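Local coordinates for protein hydrogenase maturation protease HycI (Thermococcus kodakarensis KOD1, PDB 5ZBY) that probably acts as an endopeptidase of the peptidase A31 family that removes a C-terminal piece of a [NiFe] hydrogenase during its maturation, at residues D27-L32 and V71-I76; I76-E81 and G124-S129. One frame throughout, in Å; residues are numbered along the deposited sequence.

Interaction 1. Residues D27-L32 and V71-I76; sequences DAFGVL and VFVDAI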
loop_
_atom_site.group_PDB
_atom_site.type_symbol
_atom_site.label_atom_id
_atom_site.label_comp_id
_atom_site.label_asym_id
_atom_site.label_seq_id
_atom_site.Cartn_x
_atom_site.Cartn_y
_atom_site.Cartn_z
ATOM N N ASP A 27 -3.272 0.559 12.484
ATOM C CA ASP A 27 -3.179 1.474 11.312
ATOM C C ASP A 27 -1.743 1.830 10.964
ATOM O O ASP A 27 -1.502 2.454 9.911
ATOM C CB ASP A 27 -3.977 2.762 11.572
ATOM C CG ASP A 27 -5.400 2.670 11.083
ATOM O OD1 ASP A 27 -5.741 1.654 10.442
ATOM O OD2 ASP A 27 -6.185 3.621 11.318
ATOM N N ALA A 28 -0.787 1.384 11.774
ATOM C CA ALA A 28 0.627 1.554 11.397
ATOM C C ALA A 28 0.999 0.654 10.222
ATOM O O ALA A 28 2.052 0.820 9.633
ATOM C CB ALA A 28 1.533 1.243 12.551
ATOM N N PHE A 29 0.172 -0.351 9.937
ATOM C CA PHE A 29 0.576 -1.403 8.974
ATOM C C PHE A 29 1.324 -0.907 7.716
ATOM O O PHE A 29 2.437 -1.360 7.452
ATOM C CB PHE A 29 -0.647 -2.190 8.521
ATOM C CG PHE A 29 -0.328 -3.238 7.504
ATOM C CD1 PHE A 29 0.289 -4.407 7.877
ATOM C CD2 PHE A 29 -0.670 -3.039 6.184
ATOM C CE1 PHE A 29 0.616 -5.381 6.920
ATOM C CE2 PHE A 29 -0.361 -4.008 5.227
ATOM C CZ PHE A 29 0.282 -5.190 5.618
ATOM N N GLY A 30 0.722 0.017 6.974
ATOM C CA GLY A 30 1.268 0.407 5.675
ATOM C C GLY A 30 2.609 1.100 5.828
ATOM O O GLY A 30 3.517 0.895 5.015
ATOM N N VAL A 31 2.745 1.926 6.870
ATOM C CA VAL A 31 4.019 2.633 7.059
ATOM C C VAL A 31 5.085 1.666 7.559
ATOM O O VAL A 31 6.263 1.774 7.133
ATOM C CB VAL A 31 3.875 3.857 7.979
ATOM C CG1 VAL A 31 2.864 4.788 7.368
ATOM C CG2 VAL A 31 3.472 3.467 9.358
ATOM N N LEU A 32 4.671 0.645 8.308
ATOM C CA LEU A 32 5.631 -0.379 8.723
ATOM C C LEU A 32 6.176 -1.047 7.477
ATOM O O LEU A 32 7.408 -1.256 7.348
ATOM C CB LEU A 32 4.974 -1.399 9.661
ATOM C CG LEU A 32 4.621 -0.861 11.060
ATOM C CD1 LEU A 32 3.851 -1.878 11.858
ATOM C CD2 LEU A 32 5.877 -0.464 11.789
ATOM N N VAL A 71 1.724 0.425 -6.209
ATOM C CA VAL A 71 1.128 -0.457 -5.170
ATOM C C VAL A 71 0.912 0.347 -3.911
ATOM O O VAL A 71 1.900 0.780 -3.316
ATOM C CB VAL A 71 2.064 -1.608 -4.857
ATOM C CG1 VAL A 71 1.488 -2.547 -3.828
ATOM C CG2 VAL A 71 2.403 -2.381 -6.158
ATOM N N PHE A 72 -0.344 0.548 -3.516
ATOM C CA PHE A 72 -0.672 1.173 -2.235
ATOM C C PHE A 72 -0.777 0.086 -1.212
ATOM O O PHE A 72 -1.281 -0.986 -1.519
ATOM C CB PHE A 72 -1.988 1.952 -2.337
ATOM C CG PHE A 72 -1.848 3.193 -3.173
ATOM C CD1 PHE A 72 -2.325 3.242 -4.466
ATOM C CD2 PHE A 72 -1.175 4.297 -2.664
ATOM C CE1 PHE A 72 -2.153 4.412 -5.257
ATOM C CE2 PHE A 72 -0.989 5.449 -3.468
ATOM C CZ PHE A 72 -1.499 5.510 -4.727
ATOM N N VAL A 73 -0.255 0.315 -0.014
ATOM C CA VAL A 73 -0.308 -0.711 1.034
ATOM C C VAL A 73 -0.944 -0.041 2.261
ATOM O O VAL A 73 -0.490 1.018 2.687
ATOM C CB VAL A 73 1.079 -1.250 1.393
ATOM C CG1 VAL A 73 1.000 -2.304 2.492
ATOM C CG2 VAL A 73 1.841 -1.797 0.136
ATOM N N ASP A 74 -2.030 -0.598 2.794
ATOM C CA ASP A 74 -2.769 0.090 3.878
ATOM C C ASP A 74 -3.454 -0.979 4.779
ATOM O O ASP A 74 -3.724 -2.096 4.357
ATOM C CB ASP A 74 -3.835 1.040 3.276
ATOM C CG ASP A 74 -4.384 2.063 4.279
ATOM O OD1 ASP A 74 -3.794 2.214 5.371
ATOM O OD2 ASP A 74 -5.358 2.741 3.932
ATOM N N ALA A 75 -3.677 -0.633 6.037
ATOM C CA ALA A 75 -4.634 -1.374 6.834
ATOM C C ALA A 75 -6.060 -1.102 6.356
ATOM O O ALA A 75 -6.512 0.029 6.377
ATOM C CB ALA A 75 -4.502 -0.952 8.318
ATOM N N ILE A 76 -6.800 -2.145 5.991
ATOM C CA ILE A 76 -8.101 -1.988 5.387
ATOM C C ILE A 76 -9.084 -2.850 6.148
ATOM O O ILE A 76 -8.814 -4.044 6.328
ATOM C CB ILE A 76 -8.088 -2.450 3.889
ATOM C CG1 ILE A 76 -7.142 -1.590 3.051
ATOM C CG2 ILE A 76 -9.497 -2.458 3.332
ATOM C CD1 ILE A 76 -7.535 -0.151 2.982
HETATM O O HOH W 1 -1.750 1.219 7.493
HETATM O O HOH W 2 -7.841 0.651 9.035
#
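Gly30 N and Ala75 N both donate to one water, at 2.8 Å from Gly30 N and 3.0 Å from Ala75 N, and the same water lies 2.7 Å from Asp27 O, to which it can donate. It thus ties residues 27-30 to the end of strand 69-75. A second water makes another bridge, donating to Asp27 OD1 at 2.7 Å and to Ala75 O, while Asp27 OD2 forms a salt bridge with Arg24. Backbone meets backbone at Gly30, whose CA lies 3.5 Å from Val73 O in a C-H...O contact; a CB here would run into that oxygen, so the lack of a side chain permits the close approach. With CG anti to the backbone N (chi1 178°), the Phe29 side chain extends toward the strand and crosses that of Val73 at about a right angle, with Phe29 CE2 3.5 Å from Val73 CG1. The CB atoms of Phe29 and Ala75 meet at 4.1 Å. An alanine at Phe29 would probably leave Val73 CG1 without its aromatic partner and open a gap between helix and strand. Strand 69-75 lies between the parallel strands 14-18 and 119-125 of an alpha/beta sheet. Helix 29-40 packs on it beside helix 138-156, whose Leu147 touches both Phe29 and Val73.

Interaction 2. Residues I76-E81 and G124-S129; sequences IHFGGE and GCQPGS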
loop_
_atom_site.group_PDB
_atom_site.type_symbol
_atom_site.label_atom_id
_atom_site.label_comp_id
_atom_site.label_asym_id
_atom_site.label_seq_id
_atom_site.Cartn_x
_atom_site.Cartn_y
_atom_site.Cartn_z
ATOM N N ILE A 76 -6.800 -2.145 5.991
ATOM C CA ILE A 76 -8.101 -1.988 5.387
ATOM C C ILE A 76 -9.084 -2.850 6.148
ATOM O O ILE A 76 -8.814 -4.044 6.328
ATOM C CB ILE A 76 -8.088 -2.450 3.889
ATOM C CG1 ILE A 76 -7.142 -1.590 3.051
ATOM C CG2 ILE A 76 -9.497 -2.458 3.332
ATOM C CD1 ILE A 76 -7.535 -0.151 2.982
ATOM N N HIS A 77 -10.164 -2.229 6.615
ATOM C CA HIS A 77 -11.270 -2.983 7.241
ATOM C C HIS A 77 -12.132 -3.567 6.124
ATOM O O HIS A 77 -12.839 -2.843 5.448
ATOM C CB HIS A 77 -12.091 -2.080 8.159
ATOM C CG HIS A 77 -13.173 -2.835 8.883
ATOM N ND1 HIS A 77 -12.980 -4.117 9.344
ATOM C CD2 HIS A 77 -14.462 -2.529 9.164
ATOM C CE1 HIS A 77 -14.088 -4.559 9.912
ATOM N NE2 HIS A 77 -15.006 -3.610 9.821
ATOM N N PHE A 78 -12.060 -4.881 5.909
ATOM C CA PHE A 78 -12.894 -5.494 4.874
ATOM C C PHE A 78 -13.671 -6.678 5.419
ATOM O O PHE A 78 -14.224 -7.487 4.659
ATOM C CB PHE A 78 -12.039 -5.921 3.676
ATOM C CG PHE A 78 -10.982 -6.937 4.002
ATOM C CD1 PHE A 78 -11.263 -8.299 3.941
ATOM C CD2 PHE A 78 -9.685 -6.547 4.325
ATOM C CE1 PHE A 78 -10.276 -9.239 4.203
ATOM C CE2 PHE A 78 -8.725 -7.485 4.624
ATOM C CZ PHE A 78 -9.022 -8.841 4.552
ATOM N N GLY A 79 -13.680 -6.788 6.740
ATOM C CA GLY A 79 -14.485 -7.798 7.431
ATOM C C GLY A 79 -13.800 -9.151 7.503
ATOM O O GLY A 79 -14.439 -10.185 7.741
ATOM N N GLY A 80 -12.487 -9.149 7.324
ATOM C CA GLY A 80 -11.679 -10.347 7.445
ATOM C C GLY A 80 -11.301 -10.676 8.881
ATOM O O GLY A 80 -11.650 -9.951 9.830
ATOM N N GLU A 81 -10.557 -11.763 9.054
ATOM C CA GLU A 81 -9.864 -11.966 10.311
ATOM C C GLU A 81 -8.704 -11.005 10.407
ATOM O O GLU A 81 -8.101 -10.660 9.387
ATOM C CB GLU A 81 -9.365 -13.399 10.440
ATOM C CG GLU A 81 -10.203 -14.378 9.646
ATOM C CD GLU A 81 -10.241 -15.769 10.261
ATOM O OE1 GLU A 81 -9.215 -16.207 10.842
ATOM O OE2 GLU A 81 -11.309 -16.417 10.167
ATOM N N GLY A 124 -4.238 -4.652 1.116
ATOM C CA GLY A 124 -4.717 -4.300 2.442
ATOM C C GLY A 124 -4.459 -5.400 3.451
ATOM O O GLY A 124 -4.320 -6.563 3.089
ATOM N N CYS A 125 -4.405 -5.030 4.725
ATOM C CA CYS A 125 -4.324 -6.023 5.791
ATOM C C CYS A 125 -5.385 -5.659 6.813
ATOM O O CYS A 125 -5.512 -4.498 7.147
ATOM C CB CYS A 125 -2.927 -6.006 6.422
ATOM S SG CYS A 125 -2.699 -7.272 7.664
ATOM N N GLN A 126 -6.190 -6.622 7.260
ATOM C CA GLN A 126 -7.290 -6.331 8.211
ATOM C C GLN A 126 -6.761 -5.967 9.610
ATOM O O GLN A 126 -6.066 -6.754 10.220
ATOM C CB GLN A 126 -8.210 -7.559 8.289
ATOM C CG GLN A 126 -9.248 -7.474 9.401
ATOM C CD GLN A 126 -10.341 -6.542 9.017
ATOM O OE1 GLN A 126 -10.944 -6.680 7.933
ATOM N NE2 GLN A 126 -10.616 -5.568 9.875
ATOM N N PRO A 127 -7.076 -4.760 10.104
ATOM C CA PRO A 127 -6.625 -4.389 11.453
ATOM C C PRO A 127 -7.576 -4.873 12.522
ATOM O O PRO A 127 -8.744 -5.100 12.253
ATOM C CB PRO A 127 -6.635 -2.866 11.425
ATOM C CG PRO A 127 -7.782 -2.530 10.508
ATOM C CD PRO A 127 -7.742 -3.633 9.421
ATOM N N GLY A 128 -7.063 -4.933 13.732
ATOM C CA GLY A 128 -7.858 -5.385 14.879
ATOM C C GLY A 128 -8.061 -4.324 15.918
ATOM O O GLY A 128 -9.000 -4.400 16.695
ATOM N N SER A 129 -7.186 -3.333 15.959
ATOM C CA SER A 129 -7.331 -2.249 16.928
ATOM C C SER A 129 -6.704 -0.980 16.357
ATOM O O SER A 129 -5.564 -1.030 15.952
ATOM C CB SER A 129 -6.636 -2.611 18.225
ATOM O OG SER A 129 -6.925 -1.613 19.209
#
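Gln126 and the loop 76-81 meet along the whole glutamine side chain. Its CB meets Glu81 O at 3.3 Å and the ring of Phe78, whose CE2 is 3.7 Å away. CG passes close to the carbonyl oxygens of Glu81 and Gly80, and a bend at chi2 (76°) sets CD near His77 ND1. At the tip, Gln126 OE1 takes a bond from Phe78 N at 2.9 Å and Gln126 OE1 takes another from Gly80 N at 3.0 Å. These two donors reach it from opposite faces of the amide plane, and a weak bond from Gly79 N is added, so the turn of the loop curls around one oxygen. The same oxygen sits over a face of the Phe78 ring, offset toward its rim. NE2 uses both of its protons. One goes from Gln126 NE2 to His77 ND1 at 2.8 Å, nearly straight (163°) and close to the planes of both groups, although ring and amide stand 89° apart; the imidazole accepts at ND1. The other goes from Gln126 NE2 to a lone pair of Pro127 O at 3.1 Å. Held on both sides, the amide has little freedom to flip. Nearer the sheet, Ile76 N donates to Cys125 O at 2.9 Å, and Ile76 CG1 rests 3.7 Å from Gly124 CA, in space that a CB on Gly124 would fill. The arrangement joins loops that follow two neighbouring parallel strands at their C-terminal ends, the edge where alpha/beta folds commonly place their active sites.

From the N terminus, the chain passes through strand 14-18 and enters interaction 1 at the start of helix 29-40. Strand 46-50 and helix 59-64 follow before strand 69-75 returns to close that loop. Ile76 ends interaction 1 and opens interaction 2, whose longer loop takes in strand 85-88 and helix 105-116 and closes at strand 119-125. The two contacts are therefore in series, neither nested nor crossed, with centres about 11 Å apart. They also touch directly: Asp74 O and Cys125 N, 3.0 Å apart, probably share a hydrogen bond between neighbouring strands, and Phe29 CZ packs 3.4 Å from Cys125 CB. Together they join helix 29-40, two central strands and the loops beyond them.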